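Local coordinates for protein arginase (RocF) (Helicobacter pylori, PDB 4G3H) that probably hydrolyses L-arginine to L-ornithine and urea, using a pair of manganese ions bound in each subunit, at residues Y114-A117 against H118-H122; S186-Q189 against S190-D193. All blocks are in the same frame, centred on the assembly; numbering follows the deposited sequence.

Contact 1 of 2, residues Y114-A117 against H118-H122. With MN (manganese (II) ion), chain E; MN (manganese (II) ion), chain F.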
# COMPACT_ATOMS: atom_id res chain seq x y z
N TYR A 114 4.39 -6.33 0.81
CA TYR A 114 3.02 -6.04 1.20
C TYR A 114 2.75 -6.45 2.65
O TYR A 114 2.59 -7.63 2.94
CB TYR A 114 2.07 -6.82 0.26
CG TYR A 114 0.71 -6.20 0.04
CD1 TYR A 114 0.53 -5.15 -0.85
CD2 TYR A 114 -0.41 -6.70 0.70
CE1 TYR A 114 -0.72 -4.60 -1.08
CE2 TYR A 114 -1.69 -6.16 0.47
CZ TYR A 114 -1.83 -5.11 -0.43
OH TYR A 114 -3.06 -4.57 -0.69
N LEU A 115 2.69 -5.47 3.55
CA LEU A 115 2.44 -5.73 4.96
C LEU A 115 0.96 -5.52 5.19
O LEU A 115 0.47 -4.39 5.09
CB LEU A 115 3.28 -4.79 5.83
CG LEU A 115 4.78 -5.07 5.81
CD1 LEU A 115 5.34 -4.78 4.42
CD2 LEU A 115 5.48 -4.21 6.87
N ASP A 116 0.25 -6.59 5.53
CA ASP A 116 -1.20 -6.49 5.65
C ASP A 116 -1.77 -7.73 6.34
O ASP A 116 -1.16 -8.81 6.32
CB ASP A 116 -1.75 -6.41 4.22
CG ASP A 116 -3.16 -5.89 4.14
OD1 ASP A 116 -4.03 -6.28 4.95
OD2 ASP A 116 -3.42 -5.09 3.23
N ALA A 117 -2.93 -7.58 6.96
CA ALA A 117 -3.59 -8.70 7.61
C ALA A 117 -4.32 -9.47 6.51
O ALA A 117 -4.68 -10.63 6.70
CB ALA A 117 -4.59 -8.20 8.65
N HIS A 118 -4.52 -8.81 5.37
CA HIS A 118 -5.23 -9.41 4.23
C HIS A 118 -4.38 -9.55 2.96
O HIS A 118 -3.38 -8.86 2.79
CB HIS A 118 -6.47 -8.57 3.88
CG HIS A 118 -7.28 -8.17 5.08
ND1 HIS A 118 -7.07 -6.98 5.75
CD2 HIS A 118 -8.26 -8.81 5.74
CE1 HIS A 118 -7.89 -6.91 6.78
NE2 HIS A 118 -8.63 -8.01 6.80
N ALA A 119 -4.80 -10.45 2.08
CA ALA A 119 -4.11 -10.69 0.82
C ALA A 119 -4.58 -9.70 -0.25
O ALA A 119 -3.86 -9.43 -1.22
CB ALA A 119 -4.35 -12.13 0.35
N ASP A 120 -5.79 -9.18 -0.08
CA ASP A 120 -6.36 -8.21 -1.02
C ASP A 120 -6.35 -8.69 -2.48
O ASP A 120 -6.14 -7.89 -3.40
CB ASP A 120 -5.62 -6.87 -0.94
CG ASP A 120 -5.85 -6.14 0.38
OD1 ASP A 120 -6.79 -6.50 1.11
OD2 ASP A 120 -5.09 -5.20 0.68
N ILE A 121 -6.59 -9.98 -2.69
CA ILE A 121 -6.61 -10.52 -4.04
C ILE A 121 -8.03 -10.55 -4.60
O ILE A 121 -8.24 -10.25 -5.77
CB ILE A 121 -6.01 -11.94 -4.06
CG1 ILE A 121 -4.51 -11.87 -3.78
CG2 ILE A 121 -6.28 -12.60 -5.41
CD1 ILE A 121 -3.83 -13.23 -3.64
N HIS A 122 -8.99 -10.89 -3.76
CA HIS A 122 -10.38 -10.96 -4.18
C HIS A 122 -11.27 -10.24 -3.19
O HIS A 122 -11.13 -10.38 -1.97
CB HIS A 122 -10.82 -12.43 -4.29
CG HIS A 122 -10.20 -13.17 -5.43
ND1 HIS A 122 -9.97 -14.53 -5.39
CD2 HIS A 122 -9.76 -12.75 -6.64
CE1 HIS A 122 -9.42 -14.91 -6.53
NE2 HIS A 122 -9.28 -13.85 -7.30
MN MN E . -5.12 -4.07 2.66
MN MN F . -5.86 -5.04 5.32
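D116 faces H118 and D120 across a short bend after the strand, and two manganese ions fasten the three side chains together. The carboxylate of D116 bridges the metals: its OD2 lies 2.1 Å from the manganese of chain E, while OD1 binds that of chain F. The first ion is also held by D120 OD2 at 2.3 Å, the second by H118 ND1. A chi1 of -162° sets D116 CG opposite the backbone N and beside the carbonyl carbon, and OD1 also accepts the backbone N of H118 at 2.6 Å, a donor above the carboxylate plane. The metal-bound oxygens D116 OD2 and D120 OD2 come within 3.1 Å of each other, a closeness probably made tolerable by the manganese they share; their carboxylate planes are nearly perpendicular. Y114 OH donates to the anti lone pair of D120 OD2 at 2.5 Å, the oxygen lying at the tyrosine ring's edge, in its plane, and so helps orient this metal ligand; ring and carboxylate planes are 89° apart. All the touching residues are buried, so the tight metal-bound oxygens contrast not with an exposed rim but with looser packing, where A117 CB lies over one face of the H118 imidazole, a CH-pi contact of 4.2 Å to the ring centroid. D234, ending strand 228-234, and D236 just beyond complete the binuclear site characteristic of the arginase family, and E250 accepts from H118 NE2. Strand 110-115 delivers the bend between strands 228-234 and 179-182, with helix 136-140 against Y114 and D120 and helix 189-198 against A119.

Contact 2 of 2, residues S186-Q189 against S190-D193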
# COMPACT_ATOMS: atom_id res chain seq x y z
N SER A 186 -6.13 -13.12 7.22
CA SER A 186 -7.57 -13.10 6.99
C SER A 186 -7.80 -13.11 5.49
O SER A 186 -7.63 -12.09 4.82
CB SER A 186 -8.18 -11.85 7.62
OG SER A 186 -9.59 -11.82 7.46
N THR A 187 -8.20 -14.26 4.96
CA THR A 187 -8.42 -14.41 3.53
C THR A 187 -9.60 -15.31 3.15
O THR A 187 -10.18 -15.98 4.01
CB THR A 187 -7.17 -15.03 2.88
OG1 THR A 187 -6.93 -16.32 3.46
CG2 THR A 187 -5.95 -14.15 3.11
N GLU A 188 -9.93 -15.32 1.87
CA GLU A 188 -11.00 -16.16 1.34
C GLU A 188 -10.30 -17.36 0.70
O GLU A 188 -9.17 -17.24 0.23
CB GLU A 188 -11.80 -15.42 0.26
CG GLU A 188 -12.46 -14.14 0.72
CD GLU A 188 -13.42 -14.37 1.86
OE1 GLU A 188 -14.34 -15.20 1.71
OE2 GLU A 188 -13.25 -13.72 2.91
N GLN A 189 -10.97 -18.51 0.69
CA GLN A 189 -10.37 -19.71 0.09
C GLN A 189 -9.94 -19.42 -1.34
O GLN A 189 -8.93 -19.94 -1.81
CB GLN A 189 -11.37 -20.87 0.10
CG GLN A 189 -10.82 -22.16 -0.52
CD GLN A 189 -9.53 -22.62 0.14
OE1 GLN A 189 -9.47 -22.82 1.36
NE2 GLN A 189 -8.47 -22.77 -0.66
N SER A 190 -10.72 -18.60 -2.04
CA SER A 190 -10.40 -18.26 -3.42
C SER A 190 -9.06 -17.54 -3.47
O SER A 190 -8.30 -17.71 -4.43
CB SER A 190 -11.50 -17.37 -4.02
OG SER A 190 -11.60 -16.13 -3.34
N GLU A 191 -8.78 -16.73 -2.45
CA GLU A 191 -7.51 -16.01 -2.39
C GLU A 191 -6.39 -16.99 -2.06
O GLU A 191 -5.29 -16.90 -2.62
CB GLU A 191 -7.56 -14.90 -1.33
CG GLU A 191 -8.54 -13.77 -1.64
CD GLU A 191 -8.46 -12.65 -0.62
OE1 GLU A 191 -8.72 -12.91 0.58
OE2 GLU A 191 -8.14 -11.51 -1.01
N ARG A 192 -6.67 -17.91 -1.15
CA ARG A 192 -5.68 -18.91 -0.77
C ARG A 192 -5.34 -19.78 -1.97
O ARG A 192 -4.21 -20.24 -2.11
CB ARG A 192 -6.19 -19.78 0.38
CG ARG A 192 -6.28 -19.05 1.71
CD ARG A 192 -6.46 -20.04 2.85
NE ARG A 192 -7.81 -20.59 2.90
CZ ARG A 192 -8.87 -19.95 3.40
NH1 ARG A 192 -8.74 -18.72 3.90
NH2 ARG A 192 -10.06 -20.54 3.41
N ASP A 193 -6.33 -20.01 -2.85
CA ASP A 193 -6.10 -20.83 -4.04
C ASP A 193 -5.14 -20.14 -5.00
O ASP A 193 -4.33 -20.80 -5.65
CB ASP A 193 -7.41 -21.15 -4.77
CG ASP A 193 -8.28 -22.18 -4.04
OD1 ASP A 193 -7.73 -23.01 -3.27
OD2 ASP A 193 -9.51 -22.17 -4.25
O HOH W 1 -7.62 -11.09 2.13
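Q189 and R192, the two side chains most engaged here, meet on the first turn of a helix. Q189 OE1 accepts from both R192 NE, at 3.2 Å, and R192 NH2, at 3.1 Å. This side-on grip by two nitrogens approaches one face of the amide, well above its carbonyl plane, and the amide and guanidinium planes stand 80° apart. The glutamine chain is bent at chi2 (56°), which presents OE1 to R192 and NE2 to D193. NE2 donates a hydrogen bond to D193 OD1 at 2.7 Å, coming from above the carboxylate plane; that carboxylate also forms a salt bridge with R196. One amide thereby links an arginine to an aspartate. The R192 guanidinium lies with one face over the Q189 CA and the E188 carbonyl carbon, and NH1 reaches past them to T187 OG1 at 3.0 Å, with a second, weak bond to T187 O. E191 is the third main participant. Its OE1 accepts the backbone N of E188 through the anti lone pair, at 3.0 Å, and takes a water hydrogen bond that ties it to S186 O. E188 occupies the N-cap position, and its O starts the helical bonding by accepting R192 N at 2.9 Å; E191 OE1 accepts from the N-cap nitrogen as in one half of a capping box, without a reciprocal bond from the E188 side chain to E191 N. The outer face, with Q189 and R192, is exposed, whereas E191 turns inward, its OE2 bonding the backbone N atoms of I121 and H122. Thus the loop after strand 179-182 passes into helix 189-198, whose first turn packs against the loop that follows strand 110-115.

Overall arrangement
Contact 1 is buried core at the C-terminal end of strand 110-115, whereas contact 2 is a surface helix start about 10 Å away between centres. Chemistry follows place: carboxylates and an imidazole gather round manganese in the first, while amide, guanidinium and backbone hydrogen bonds, with one water between S186 and E191, shape the second, where E191 alone is buried. They share no secondary-structure element but touch directly. The E191 carboxylate joins the two, and A117 O lies 2.9 Å from S186 N, probably a hydrogen bond. E250 ties them again, accepting from H118 and bonded to S186 OG. Helix 189-198 packs against the segment that supplies three metal ligands.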